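Side-chain contacts in 4'-phospho-dehydrooxetanocin synthase (Bacillus megaterium, PDB 5UL3), which catalyses the oxidative ring contraction of dAMP to an oxetane aldehyde in oxetanocin A biosynthesis, using cobalamin, a [4Fe-4S] cluster and S-adenosylmethionine: residues Y201-E205 and N206-S210; R246-I249 and K250-K253; M419-Y422 and C423-G427; T451-Q454 and N455-A458; M690-W693 and Q694-M697. All blocks are in the same frame, centred on the assembly; numbering follows the deposited sequence. Where two conformers were deposited one is given.

Interaction 1. Residues Y201-E205 and N206-S210; sequences YSHIE and NGDLS
Asp208 folds back beside the His203 ring where helix 190-205 ends in a Schellman motif, with Gly207 in positive phi as the first residue out of the helix. OD2 of Asp208 lies 3.3 Å from CD2 of His203, the carboxylate turned 48° from the ring and meeting it obliquely, while CB of Asp208 sits in the ring plane at its edge. His203 CG lies anti to the carbonyl carbon and beside the backbone N (chi1 -78°), which puts the ring by Asp208. The backbone binds the same pair: Asp208 N donates to His203 O at 2.9 Å, and Leu209 N adds a weak bond to that carbonyl. Gly207 N reaches Ile204 O at 3.0 Å. The next residue after Asp208, Leu209, crosses Ile204 at about a right angle, its CB 4.0 Å from Ile204 CG1.

Further out, ND1 of His203 is held by Leu199 O, one turn back in the helix, which helps fix the ring, and Leu174 of helix 166-176 touches His203, Asp208 and Leu209. The turn thus leads the chain from helix 190-205 into strand 212-216 of the cobalamin-binding Rossmann domain, on the protein surface and away from the cofactor. A water bridges Ile204 O and Leu209 O, donating to both. The Asp208 carboxylate is steadied by Asn206, whose ND2 donates to Asp208 OD2 at 2.8 Å, on the syn side but tilted 34° out of the carboxylate plane.

Interaction 2. Residues R246-I249 and K250-K253; sequences RDLI and KMLK. With EDO (1,2-ethanediol), chain R.
The Asp247 carboxylate, touched by Lys250 CD at 3.6 Å from OD1, borders the flat guanidinium of Arg246. Asp247 CG lies at the guanidinium edge, in its plane, and Tyr243 makes a cation-pi contact with the same group. Yet the salt bridge from Arg246 NE to Asp247 OD1, 2.8 Å long, comes from above the carboxylate plane, 46° out of it. Bonds from NH2 to both oxygens are weak. Asp247 OD2 also accepts from Asn262 N, so the carboxylate has a second partner besides Arg246. Lys250 runs alongside Asp247, but its NZ stays 5.3 Å from Asp247 OD1, too far for a salt bridge, though a weak long-range attraction is possible.

One residue on, Leu248 and Met251 point the same way, CD2 to CE at 3.9 Å; Met251 reaches this spot with CG anti to the backbone N (chi1 -173°) and a bend at the thioether. Met251 O accepts from O2 of an ethanediol molecule, probably left by the crystallisation liquor.

Helix 242-252, which begins at the cobalamin-binding Glu242, ends here. It packs on the Rossmann sheet: Leu248 and Leu252 rest on both strand 180-184 and strand 212-216, whereas Ile249 bridges from strand 180-184 to Leu147 of helix 138-149.

Interaction 3. Residues M419-Y422 and C423-G427; sequences MWHY and CALAG
The isobutyl end of Leu425 crosses obliquely over one face of the His421 ring, four residues earlier in helix 410-426. CD1 makes the CH-pi contact, 4.0 Å from the ring centroid and 23° off the normal, displaced toward the rim on the CE1 side. CD2 instead reaches NE2 of His421, at 3.9 Å. The imidazole swings toward the C-terminal end of the helix because its CG is trans to the backbone N (chi1 -177°), which carries the ring up to Leu425. Its rotation is fixed from outside by Tyr510, whose OH bonds to His421 ND1 and whose ring meets the imidazole at about 65°. Beneath the pair, Leu425 N donates to His421 O, a nearly straight bond of 2.8 Å.

On the buried part of the helix the indole of Trp420 carries CE of Met419, 3.4 Å above one face, while its NE1 bonds to Ser402 O. Cys423 SG lies 3.5 Å from Met419 O, and its side chain touches Ile378 of helix 374-386.

Gly427, in positive phi, closes the helix as a Schellman motif and pairs by backbone with Phe394. Helix 410-426 is the connecting helix between strands 393-398 and 432-436, a beta-alpha-beta unit characteristic of the partial TIM barrel of the radical SAM domain.

Interaction 4. Residues T451-Q454 and N455-A458; sequences TSEQ and NIIA
Asn455 packs tightly back on Thr451 at the start of helix 452-464, its CG 3.5 Å from Thr451 O; the same carbonyl accepts from Asn455 N. Thr451 is the N-cap and joins Gln454 in a capping box closed in both directions: Gln454 N donates to Thr451 OG1 at 3.1 Å, and Thr451 N donates to Gln454 OE1 at 3.2 Å. Gln454 can return this bond because its CG is anti to the backbone N (chi1 173°) and the chain, extended beyond it, brings the amide back beside the first turn; its NE2 is then used by Tyr404 O.

The side on which the exposed Glu453 lies is looser. Glu453 passes Ile457 with CG 4.3 Å from CD1, and its OE2 is 4.4 Å from Ile456 CG2, so the contacts there are glancing. The carboxylate is held instead by Arg495, in a salt bridge through OE1. The closer neighbour of Ile457 on this side is the backbone, its CG1 lying 3.5 Å from Glu453 O.

In the radical SAM domain, this first turn touches both helix 440-445 and helix 484-493: Asn455 meets Leu443 of the one and Phe492 of the other, and its side chain is about 7 Å from that of the S-adenosylmethionine-binding Glu436. Ser452 and Ile456 also lean on Phe492.

Interaction 5. Residues M690-W693 and Q694-M697; sequences MTNW and QLIM
Ile696 plants its CD1 on the six-membered ring of Trp693, 3.3 Å from the centroid and only 4° off the normal, a close CH-pi contact in which the methyl touches all six ring carbons almost evenly. The extended end of the isoleucine (chi2 170°) lifts that methyl to the ring, and the indole NE1, away from the contact, is satisfied by Ile636 O.

The backbone beneath departs from regular alpha-helical bonding. Gln694 N still donates to Met690 O at 2.8 Å, but Leu695 N turns to Asn692 O and Ile696 N to Trp693 O, the latter at 2.8 Å. Both of these i to i+3 bonds arrive from above the carbonyl planes, so one turn of helix 683-709 is locally tightened toward 3-10 geometry. By its position and its packing on helices 588-617, 620-648 and 652-664, that helix is part of the C-terminal helix bundle; Trp693 faces helix 620-648 and meets the ring of Tyr643, and Ile696 touches Leu662 of helix 652-664.

The tightened turn leaves Thr691 O 3.6 Å from Leu695 N, and a water donates to that carbonyl at 3.0 Å. The same water donates to Gln694 OE1 at 2.9 Å, and this oxygen takes a further bond from Gly733 N. Thr691 OG1 is engaged by Trp735 NE1 and Leu687 O. Beside them Asn692 and Leu695 pass at a slant, Asn692 ND2 lying 3.9 Å from Leu695 CD1.

In the fold
Interactions 1 and 2 belong to the cobalamin-binding Rossmann domain, their centres 21 Å apart, and both reach strand 212-216; interaction 1 is a surface turn governed by backbone capping, interaction 2 a half-buried helix end with a charged side and an apolar one. Interactions 3 and 4 share the radical SAM domain, also 21 Å between centres, but one ends a helix and the other begins one: glycine closes the first, a threonine–glutamine pair opens the second. Interaction 5, buried far from the annotated sites, lies mid-helix in the C-terminal bundle. Aliphatic groups over aromatic faces mark interactions 3 and 5, whereas interaction 4 is mainly polar despite its burial.

Interaction 1. Residues Y201-E205 and N206-S210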
loop_
_atom_site.group_PDB
_atom_site.type_symbol
_atom_site.label_atom_id
_atom_site.label_comp_id
_atom_site.label_asym_id
_atom_site.label_seq_id
_atom_site.Cartn_x
_atom_site.Cartn_y
_atom_site.Cartn_z
ATOM N N TYR A 201 -16.507 23.171 7.349
ATOM C CA TYR A 201 -17.414 23.608 8.407
ATOM C C TYR A 201 -17.713 25.102 8.309
ATOM O O TYR A 201 -18.833 25.523 8.620
ATOM C CB TYR A 201 -16.849 23.268 9.782
ATOM C CG TYR A 201 -17.018 21.809 10.148
ATOM C CD1 TYR A 201 -18.267 21.295 10.459
ATOM C CD2 TYR A 201 -15.929 20.950 10.174
ATOM C CE1 TYR A 201 -18.432 19.965 10.790
ATOM C CE2 TYR A 201 -16.084 19.616 10.501
ATOM C CZ TYR A 201 -17.343 19.130 10.803
ATOM O OH TYR A 201 -17.520 17.799 11.133
ATOM N N SER A 202 -16.745 25.919 7.875
ATOM C CA SER A 202 -17.072 27.334 7.702
ATOM C C SER A 202 -18.124 27.530 6.613
ATOM O O SER A 202 -18.966 28.428 6.729
ATOM C CB SER A 202 -15.812 28.167 7.417
ATOM O OG SER A 202 -15.160 27.797 6.216
ATOM N N HIS A 203 -18.139 26.678 5.581
ATOM C CA HIS A 203 -19.177 26.789 4.565
ATOM C C HIS A 203 -20.499 26.171 5.004
ATOM O O HIS A 203 -21.564 26.628 4.572
ATOM C CB HIS A 203 -18.702 26.165 3.255
ATOM C CG HIS A 203 -17.770 27.050 2.488
ATOM N ND1 HIS A 203 -16.423 27.143 2.772
ATOM C CD2 HIS A 203 -18.005 27.921 1.479
ATOM C CE1 HIS A 203 -15.862 28.013 1.951
ATOM N NE2 HIS A 203 -16.799 28.496 1.153
ATOM N N ILE A 204 -20.469 25.131 5.839
ATOM C CA ILE A 204 -21.719 24.668 6.443
ATOM C C ILE A 204 -22.324 25.787 7.274
ATOM O O ILE A 204 -23.526 26.073 7.187
ATOM C CB ILE A 204 -21.480 23.408 7.297
ATOM C CG1 ILE A 204 -21.192 22.198 6.412
ATOM C CG2 ILE A 204 -22.688 23.135 8.186
ATOM C CD1 ILE A 204 -20.841 20.941 7.222
ATOM N N GLU A 205 -21.482 26.451 8.067
ATOM C CA GLU A 205 -21.917 27.554 8.916
ATOM C C GLU A 205 -22.505 28.694 8.092
ATOM O O GLU A 205 -23.419 29.390 8.548
ATOM C CB GLU A 205 -20.718 28.041 9.732
ATOM C CG GLU A 205 -21.061 28.772 11.014
ATOM C CD GLU A 205 -21.570 27.850 12.104
ATOM O OE1 GLU A 205 -21.746 26.638 11.842
ATOM O OE2 GLU A 205 -21.791 28.342 13.231
ATOM N N ASN A 206 -21.990 28.898 6.887
ATOM C CA ASN A 206 -22.468 29.948 5.997
ATOM C C ASN A 206 -23.708 29.549 5.211
ATOM O O ASN A 206 -24.241 30.381 4.466
ATOM C CB ASN A 206 -21.361 30.348 5.020
ATOM C CG ASN A 206 -21.626 31.699 4.372
ATOM O OD1 ASN A 206 -22.106 32.619 5.033
ATOM N ND2 ASN A 206 -21.352 31.814 3.074
ATOM N N GLY A 207 -24.182 28.311 5.342
ATOM C CA GLY A 207 -25.301 27.862 4.541
ATOM C C GLY A 207 -24.976 27.502 3.107
ATOM O O GLY A 207 -25.897 27.388 2.295
ATOM N N ASP A 208 -23.703 27.311 2.769
ATOM C CA ASP A 208 -23.312 26.914 1.416
ATOM C C ASP A 208 -23.272 25.399 1.220
ATOM O O ASP A 208 -23.308 24.936 0.071
ATOM C CB ASP A 208 -21.933 27.475 1.077
ATOM C CG ASP A 208 -21.905 28.993 1.102
ATOM O OD1 ASP A 208 -22.919 29.603 0.693
ATOM O OD2 ASP A 208 -20.879 29.564 1.536
ATOM N N LEU A 209 -23.165 24.640 2.309
ATOM C CA LEU A 209 -23.139 23.180 2.301
ATOM C C LEU A 209 -24.004 22.684 3.448
ATOM O O LEU A 209 -24.118 23.345 4.481
ATOM C CB LEU A 209 -21.716 22.602 2.505
ATOM C CG LEU A 209 -20.615 22.795 1.465
ATOM C CD1 LEU A 209 -19.258 22.347 2.025
ATOM C CD2 LEU A 209 -20.951 22.061 0.179
ATOM N N SER A 210 -24.593 21.505 3.278
ATOM C CA SER A 210 -25.231 20.816 4.399
ATOM C C SER A 210 -24.963 19.328 4.229
ATOM O O SER A 210 -25.517 18.693 3.329
ATOM C CB SER A 210 -26.728 21.118 4.471
ATOM O OG SER A 210 -26.940 22.505 4.716
HETATM O O HOH W 1 -25.857 24.519 6.148
#

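Interaction 2. Residues R246-I249 and K250-K253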
loop_
_atom_site.group_PDB
_atom_site.type_symbol
_atom_site.label_atom_id
_atom_site.label_comp_id
_atom_site.label_asym_id
_atom_site.label_seq_id
_atom_site.Cartn_x
_atom_site.Cartn_y
_atom_site.Cartn_z
ATOM N N ARG A 246 -22.839 2.862 4.083
ATOM C CA ARG A 246 -24.192 2.323 3.967
ATOM C C ARG A 246 -25.088 2.821 5.098
ATOM O O ARG A 246 -26.243 3.218 4.873
ATOM C CB ARG A 246 -24.140 0.787 3.983
ATOM C CG ARG A 246 -25.505 0.122 3.997
ATOM C CD ARG A 246 -25.389 -1.323 4.522
ATOM N NE ARG A 246 -25.008 -1.371 5.929
ATOM C CZ ARG A 246 -24.609 -2.468 6.564
ATOM N NH1 ARG A 246 -24.535 -3.624 5.920
ATOM N NH2 ARG A 246 -24.288 -2.410 7.846
ATOM N N ASP A 247 -24.578 2.790 6.325
ATOM C CA ASP A 247 -25.413 3.121 7.476
ATOM C C ASP A 247 -25.580 4.625 7.649
ATOM O O ASP A 247 -26.629 5.070 8.124
ATOM C CB ASP A 247 -24.840 2.482 8.750
ATOM C CG ASP A 247 -25.133 0.991 8.830
ATOM O OD1 ASP A 247 -25.802 0.452 7.934
ATOM O OD2 ASP A 247 -24.690 0.344 9.813
ATOM N N LEU A 248 -24.584 5.426 7.248
ATOM C CA LEU A 248 -24.778 6.876 7.247
ATOM C C LEU A 248 -25.869 7.281 6.265
ATOM O O LEU A 248 -26.616 8.233 6.521
ATOM C CB LEU A 248 -23.475 7.585 6.900
ATOM C CG LEU A 248 -22.386 7.497 7.971
ATOM C CD1 LEU A 248 -21.148 8.199 7.475
ATOM C CD2 LEU A 248 -22.885 8.125 9.259
ATOM N N ILE A 249 -25.973 6.560 5.151
ATOM C CA ILE A 249 -27.040 6.801 4.182
ATOM C C ILE A 249 -28.386 6.445 4.795
ATOM O O ILE A 249 -29.363 7.187 4.659
ATOM C CB ILE A 249 -26.762 6.010 2.894
ATOM C CG1 ILE A 249 -25.561 6.614 2.147
ATOM C CG2 ILE A 249 -27.990 5.941 1.990
ATOM C CD1 ILE A 249 -25.010 5.707 1.059
ATOM N N LYS A 250 -28.458 5.313 5.498
ATOM C CA LYS A 250 -29.688 5.006 6.222
ATOM C C LYS A 250 -30.000 6.085 7.256
ATOM O O LYS A 250 -31.161 6.489 7.408
ATOM C CB LYS A 250 -29.587 3.628 6.885
ATOM C CG LYS A 250 -29.490 2.491 5.882
ATOM C CD LYS A 250 -29.103 1.179 6.589
ATOM C CE LYS A 250 -30.307 0.348 6.959
ATOM N NZ LYS A 250 -30.608 -0.646 5.882
ATOM N N MET A 251 -28.985 6.564 7.981
ATOM C CA MET A 251 -29.243 7.602 8.977
ATOM C C MET A 251 -29.755 8.881 8.319
ATOM O O MET A 251 -30.623 9.569 8.873
ATOM C CB MET A 251 -27.986 7.886 9.788
ATOM C CG MET A 251 -28.226 8.831 10.946
ATOM S SD MET A 251 -26.749 9.129 11.916
ATOM C CE MET A 251 -25.814 10.181 10.826
ATOM N N LEU A 252 -29.227 9.211 7.134
ATOM C CA LEU A 252 -29.745 10.335 6.358
ATOM C C LEU A 252 -31.243 10.231 6.150
ATOM O O LEU A 252 -31.949 11.246 6.167
ATOM C CB LEU A 252 -29.071 10.386 4.995
ATOM C CG LEU A 252 -27.937 11.341 4.718
ATOM C CD1 LEU A 252 -27.714 11.281 3.210
ATOM C CD2 LEU A 252 -28.281 12.750 5.207
ATOM N N LYS A 253 -31.736 9.014 5.908
ATOM C CA LYS A 253 -33.140 8.744 5.647
ATOM C C LYS A 253 -33.923 8.493 6.922
ATOM O O LYS A 253 -35.085 8.085 6.846
ATOM C CB LYS A 253 -33.288 7.534 4.731
ATOM C CG LYS A 253 -32.720 7.679 3.326
ATOM C CD LYS A 253 -32.654 6.287 2.690
ATOM C CE LYS A 253 -32.886 6.303 1.192
ATOM N NZ LYS A 253 -31.657 6.648 0.426
HETATM C C1 EDO R . -28.413 12.967 10.489
HETATM O O1 EDO R . -28.816 13.538 9.239
HETATM C C2 EDO R . -29.645 12.781 11.370
HETATM O O2 EDO R . -30.736 12.308 10.565
#

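Interaction 3. Residues M419-Y422 and C423-G427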
loop_
_atom_site.group_PDB
_atom_site.type_symbol
_atom_site.label_atom_id
_atom_site.label_comp_id
_atom_site.label_asym_id
_atom_site.label_seq_id
_atom_site.Cartn_x
_atom_site.Cartn_y
_atom_site.Cartn_z
ATOM N N MET A 419 3.460 -23.394 -5.935
ATOM C CA MET A 419 2.628 -22.193 -5.986
ATOM C C MET A 419 3.457 -20.964 -6.343
ATOM O O MET A 419 3.061 -20.152 -7.192
ATOM C CB MET A 419 1.920 -21.984 -4.639
ATOM C CG MET A 419 0.933 -20.800 -4.619
ATOM S SD MET A 419 0.846 -20.074 -2.960
ATOM C CE MET A 419 2.465 -19.324 -2.893
ATOM N N TRP A 420 4.613 -20.804 -5.695
ATOM C CA TRP A 420 5.465 -19.667 -6.021
ATOM C C TRP A 420 5.939 -19.722 -7.471
ATOM O O TRP A 420 6.081 -18.677 -8.123
ATOM C CB TRP A 420 6.649 -19.621 -5.051
ATOM C CG TRP A 420 6.300 -18.951 -3.759
ATOM C CD1 TRP A 420 5.888 -19.557 -2.582
ATOM C CD2 TRP A 420 6.290 -17.541 -3.508
ATOM N NE1 TRP A 420 5.642 -18.598 -1.623
ATOM C CE2 TRP A 420 5.883 -17.355 -2.165
ATOM C CE3 TRP A 420 6.593 -16.411 -4.287
ATOM C CZ2 TRP A 420 5.777 -16.089 -1.587
ATOM C CZ3 TRP A 420 6.479 -15.157 -3.708
ATOM C CH2 TRP A 420 6.075 -15.006 -2.368
ATOM N N HIS A 421 6.181 -20.924 -7.994
ATOM C CA HIS A 421 6.547 -21.044 -9.403
ATOM C C HIS A 421 5.419 -20.552 -10.292
ATOM O O HIS A 421 5.658 -19.810 -11.252
ATOM C CB HIS A 421 6.908 -22.488 -9.746
ATOM C CG HIS A 421 7.368 -22.675 -11.162
ATOM N ND1 HIS A 421 6.927 -23.713 -11.955
ATOM C CD2 HIS A 421 8.232 -21.961 -11.923
ATOM C CE1 HIS A 421 7.494 -23.627 -13.145
ATOM N NE2 HIS A 421 8.295 -22.577 -13.151
ATOM N N TYR A 422 4.177 -20.941 -9.979
ATOM C CA TYR A 422 3.034 -20.430 -10.729
ATOM C C TYR A 422 2.957 -18.914 -10.646
ATOM O O TYR A 422 2.593 -18.257 -11.629
ATOM C CB TYR A 422 1.729 -21.051 -10.221
ATOM C CG TYR A 422 1.337 -22.303 -10.985
ATOM C CD1 TYR A 422 1.848 -23.533 -10.632
ATOM C CD2 TYR A 422 0.496 -22.236 -12.086
ATOM C CE1 TYR A 422 1.511 -24.677 -11.330
ATOM C CE2 TYR A 422 0.150 -23.377 -12.799
ATOM C CZ TYR A 422 0.664 -24.595 -12.408
ATOM O OH TYR A 422 0.339 -25.744 -13.091
ATOM N N CYS A 423 3.258 -18.337 -9.474
ATOM C CA CYS A 423 3.299 -16.879 -9.374
ATOM C C CYS A 423 4.328 -16.298 -10.339
ATOM O O CYS A 423 4.050 -15.330 -11.054
ATOM C CB CYS A 423 3.624 -16.447 -7.952
ATOM S SG CYS A 423 2.258 -16.719 -6.812
ATOM N N ALA A 424 5.529 -16.881 -10.373
ATOM C CA ALA A 424 6.542 -16.402 -11.311
ATOM C C ALA A 424 6.066 -16.530 -12.757
ATOM O O ALA A 424 6.223 -15.597 -13.562
ATOM C CB ALA A 424 7.852 -17.163 -11.106
ATOM N N LEU A 425 5.500 -17.686 -13.109
ATOM C CA LEU A 425 5.013 -17.892 -14.471
ATOM C C LEU A 425 3.973 -16.850 -14.848
ATOM O O LEU A 425 3.933 -16.384 -15.994
ATOM C CB LEU A 425 4.418 -19.292 -14.625
ATOM C CG LEU A 425 5.375 -20.484 -14.567
ATOM C CD1 LEU A 425 4.590 -21.782 -14.646
ATOM C CD2 LEU A 425 6.367 -20.401 -15.716
ATOM N N ALA A 426 3.116 -16.470 -13.899
ATOM C CA ALA A 426 2.031 -15.551 -14.217
ATOM C C ALA A 426 2.451 -14.086 -14.178
ATOM O O ALA A 426 1.620 -13.220 -14.472
ATOM C CB ALA A 426 0.862 -15.774 -13.257
ATOM N N GLY A 427 3.685 -13.780 -13.779
ATOM C CA GLY A 427 4.137 -12.403 -13.803
ATOM C C GLY A 427 4.566 -11.771 -12.497
ATOM O O GLY A 427 4.830 -10.561 -12.464
#

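Interaction 4. Residues T451-Q454 and N455-A458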
loop_
_atom_site.group_PDB
_atom_site.type_symbol
_atom_site.label_atom_id
_atom_site.label_comp_id
_atom_site.label_asym_id
_atom_site.label_seq_id
_atom_site.Cartn_x
_atom_site.Cartn_y
_atom_site.Cartn_z
ATOM N N THR A 451 13.173 -17.961 11.960
ATOM C CA THR A 451 14.590 -17.969 12.299
ATOM C C THR A 451 15.400 -17.326 11.181
ATOM O O THR A 451 14.936 -17.182 10.046
ATOM C CB THR A 451 15.127 -19.390 12.538
ATOM O OG1 THR A 451 15.089 -20.123 11.311
ATOM C CG2 THR A 451 14.295 -20.122 13.584
ATOM N N SER A 452 16.632 -16.961 11.533
ATOM C CA SER A 452 17.580 -16.436 10.558
ATOM C C SER A 452 17.759 -17.396 9.384
ATOM O O SER A 452 17.634 -17.003 8.219
ATOM C CB SER A 452 18.920 -16.170 11.249
ATOM O OG SER A 452 19.783 -15.471 10.382
ATOM N N GLU A 453 18.046 -18.673 9.669
ATOM C CA GLU A 453 18.275 -19.608 8.571
ATOM C C GLU A 453 17.019 -19.795 7.720
ATOM O O GLU A 453 17.111 -19.957 6.496
ATOM C CB GLU A 453 18.772 -20.954 9.102
ATOM C CG GLU A 453 19.409 -21.829 8.022
ATOM C CD GLU A 453 20.770 -21.303 7.552
ATOM O OE1 GLU A 453 21.429 -20.571 8.321
ATOM O OE2 GLU A 453 21.180 -21.624 6.411
ATOM N N GLN A 454 15.838 -19.787 8.347
ATOM C CA GLN A 454 14.599 -19.906 7.584
ATOM C C GLN A 454 14.443 -18.744 6.613
ATOM O O GLN A 454 13.970 -18.924 5.486
ATOM C CB GLN A 454 13.409 -19.960 8.529
ATOM C CG GLN A 454 12.028 -19.924 7.894
ATOM C CD GLN A 454 10.952 -19.941 8.981
ATOM O OE1 GLN A 454 11.264 -19.711 10.144
ATOM N NE2 GLN A 454 9.703 -20.190 8.611
ATOM N N ASN A 455 14.829 -17.542 7.041
ATOM C CA ASN A 455 14.757 -16.390 6.144
ATOM C C ASN A 455 15.686 -16.568 4.948
ATOM O O ASN A 455 15.304 -16.270 3.810
ATOM C CB ASN A 455 15.105 -15.119 6.914
ATOM C CG ASN A 455 13.970 -14.644 7.795
ATOM O OD1 ASN A 455 12.811 -14.731 7.421
ATOM N ND2 ASN A 455 14.301 -14.119 8.958
ATOM N N ILE A 456 16.917 -17.035 5.192
ATOM C CA ILE A 456 17.854 -17.303 4.098
ATOM C C ILE A 456 17.225 -18.248 3.080
ATOM O O ILE A 456 17.249 -17.999 1.869
ATOM C CB ILE A 456 19.170 -17.880 4.649
ATOM C CG1 ILE A 456 19.950 -16.826 5.441
ATOM C CG2 ILE A 456 20.001 -18.481 3.513
ATOM C CD1 ILE A 456 20.497 -15.672 4.563
ATOM N N ILE A 457 16.637 -19.347 3.560
ATOM C CA ILE A 457 16.094 -20.337 2.639
ATOM C C ILE A 457 14.906 -19.775 1.860
ATOM O O ILE A 457 14.746 -20.066 0.673
ATOM C CB ILE A 457 15.730 -21.625 3.398
ATOM C CG1 ILE A 457 17.011 -22.309 3.888
ATOM C CG2 ILE A 457 14.930 -22.572 2.499
ATOM C CD1 ILE A 457 16.772 -23.314 5.005
ATOM N N ALA A 458 14.052 -18.973 2.507
ATOM C CA ALA A 458 12.946 -18.367 1.777
ATOM C C ALA A 458 13.474 -17.530 0.617
ATOM O O ALA A 458 12.940 -17.591 -0.494
ATOM C CB ALA A 458 12.082 -17.505 2.704
#

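Interaction 5. Residues M690-W693 and Q694-M697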
loop_
_atom_site.group_PDB
_atom_site.type_symbol
_atom_site.label_atom_id
_atom_site.label_comp_id
_atom_site.label_asym_id
_atom_site.label_seq_id
_atom_site.Cartn_x
_atom_site.Cartn_y
_atom_site.Cartn_z
ATOM N N MET A 690 32.760 7.871 12.482
ATOM C CA MET A 690 31.990 8.031 11.248
ATOM C C MET A 690 32.625 9.061 10.323
ATOM O O MET A 690 32.631 8.876 9.101
ATOM C CB MET A 690 30.550 8.414 11.577
ATOM C CG MET A 690 29.634 8.459 10.358
ATOM S SD MET A 690 27.882 8.417 10.794
ATOM C CE MET A 690 27.649 9.973 11.653
ATOM N N THR A 691 33.164 10.156 10.880
ATOM C CA THR A 691 33.919 11.102 10.059
ATOM C C THR A 691 35.026 10.391 9.294
ATOM O O THR A 691 35.295 10.702 8.124
ATOM C CB THR A 691 34.507 12.218 10.932
ATOM O OG1 THR A 691 33.456 13.025 11.469
ATOM C CG2 THR A 691 35.444 13.096 10.121
ATOM N N ASN A 692 35.667 9.413 9.938
ATOM C CA ASN A 692 36.739 8.669 9.290
ATOM C C ASN A 692 36.194 7.815 8.157
ATOM O O ASN A 692 36.759 7.777 7.061
ATOM C CB ASN A 692 37.461 7.800 10.320
ATOM C CG ASN A 692 38.920 7.604 9.987
ATOM O OD1 ASN A 692 39.412 6.474 9.924
ATOM N ND2 ASN A 692 39.621 8.707 9.753
ATOM N N TRP A 693 35.089 7.112 8.410
ATOM C CA TRP A 693 34.486 6.291 7.371
ATOM C C TRP A 693 33.977 7.141 6.213
ATOM O O TRP A 693 33.992 6.696 5.062
ATOM C CB TRP A 693 33.344 5.469 7.965
ATOM C CG TRP A 693 32.931 4.354 7.085
ATOM C CD1 TRP A 693 31.810 4.294 6.292
ATOM C CD2 TRP A 693 33.637 3.131 6.878
ATOM N NE1 TRP A 693 31.778 3.093 5.620
ATOM C CE2 TRP A 693 32.884 2.362 5.967
ATOM C CE3 TRP A 693 34.831 2.605 7.385
ATOM C CZ2 TRP A 693 33.291 1.104 5.545
ATOM C CZ3 TRP A 693 35.233 1.357 6.969
ATOM C CH2 TRP A 693 34.463 0.613 6.059
ATOM N N GLN A 694 33.531 8.362 6.499
ATOM C CA GLN A 694 33.024 9.249 5.459
ATOM C C GLN A 694 34.072 9.544 4.391
ATOM O O GLN A 694 33.712 9.886 3.261
ATOM C CB GLN A 694 32.520 10.547 6.092
ATOM C CG GLN A 694 31.926 11.543 5.096
ATOM C CD GLN A 694 31.381 12.789 5.758
ATOM O OE1 GLN A 694 32.114 13.515 6.430
ATOM N NE2 GLN A 694 30.088 13.052 5.572
ATOM N N LEU A 695 35.362 9.405 4.718
ATOM C CA LEU A 695 36.402 9.546 3.702
ATOM C C LEU A 695 36.245 8.522 2.582
ATOM O O LEU A 695 36.691 8.761 1.454
ATOM C CB LEU A 695 37.784 9.412 4.352
ATOM C CG LEU A 695 38.117 10.488 5.383
ATOM C CD1 LEU A 695 39.407 10.105 6.109
ATOM C CD2 LEU A 695 38.267 11.849 4.698
ATOM N N ILE A 696 35.616 7.378 2.862
ATOM C CA ILE A 696 35.372 6.415 1.792
ATOM C C ILE A 696 34.240 6.899 0.898
ATOM O O ILE A 696 34.294 6.751 -0.326
ATOM C CB ILE A 696 35.073 5.019 2.364
ATOM C CG1 ILE A 696 36.180 4.598 3.331
ATOM C CG2 ILE A 696 34.960 4.012 1.233
ATOM C CD1 ILE A 696 35.824 3.369 4.104
ATOM N N MET A 697 33.199 7.489 1.490
ATOM C CA MET A 697 32.156 8.101 0.673
ATOM C C MET A 697 32.721 9.234 -0.178
ATOM O O MET A 697 32.308 9.423 -1.329
ATOM C CB MET A 697 31.023 8.614 1.560
ATOM C CG MET A 697 29.814 9.106 0.795
ATOM S SD MET A 697 28.913 7.732 0.030
ATOM C CE MET A 697 27.767 8.713 -0.928
HETATM O O HOH W 2 35.028 13.138 6.469
#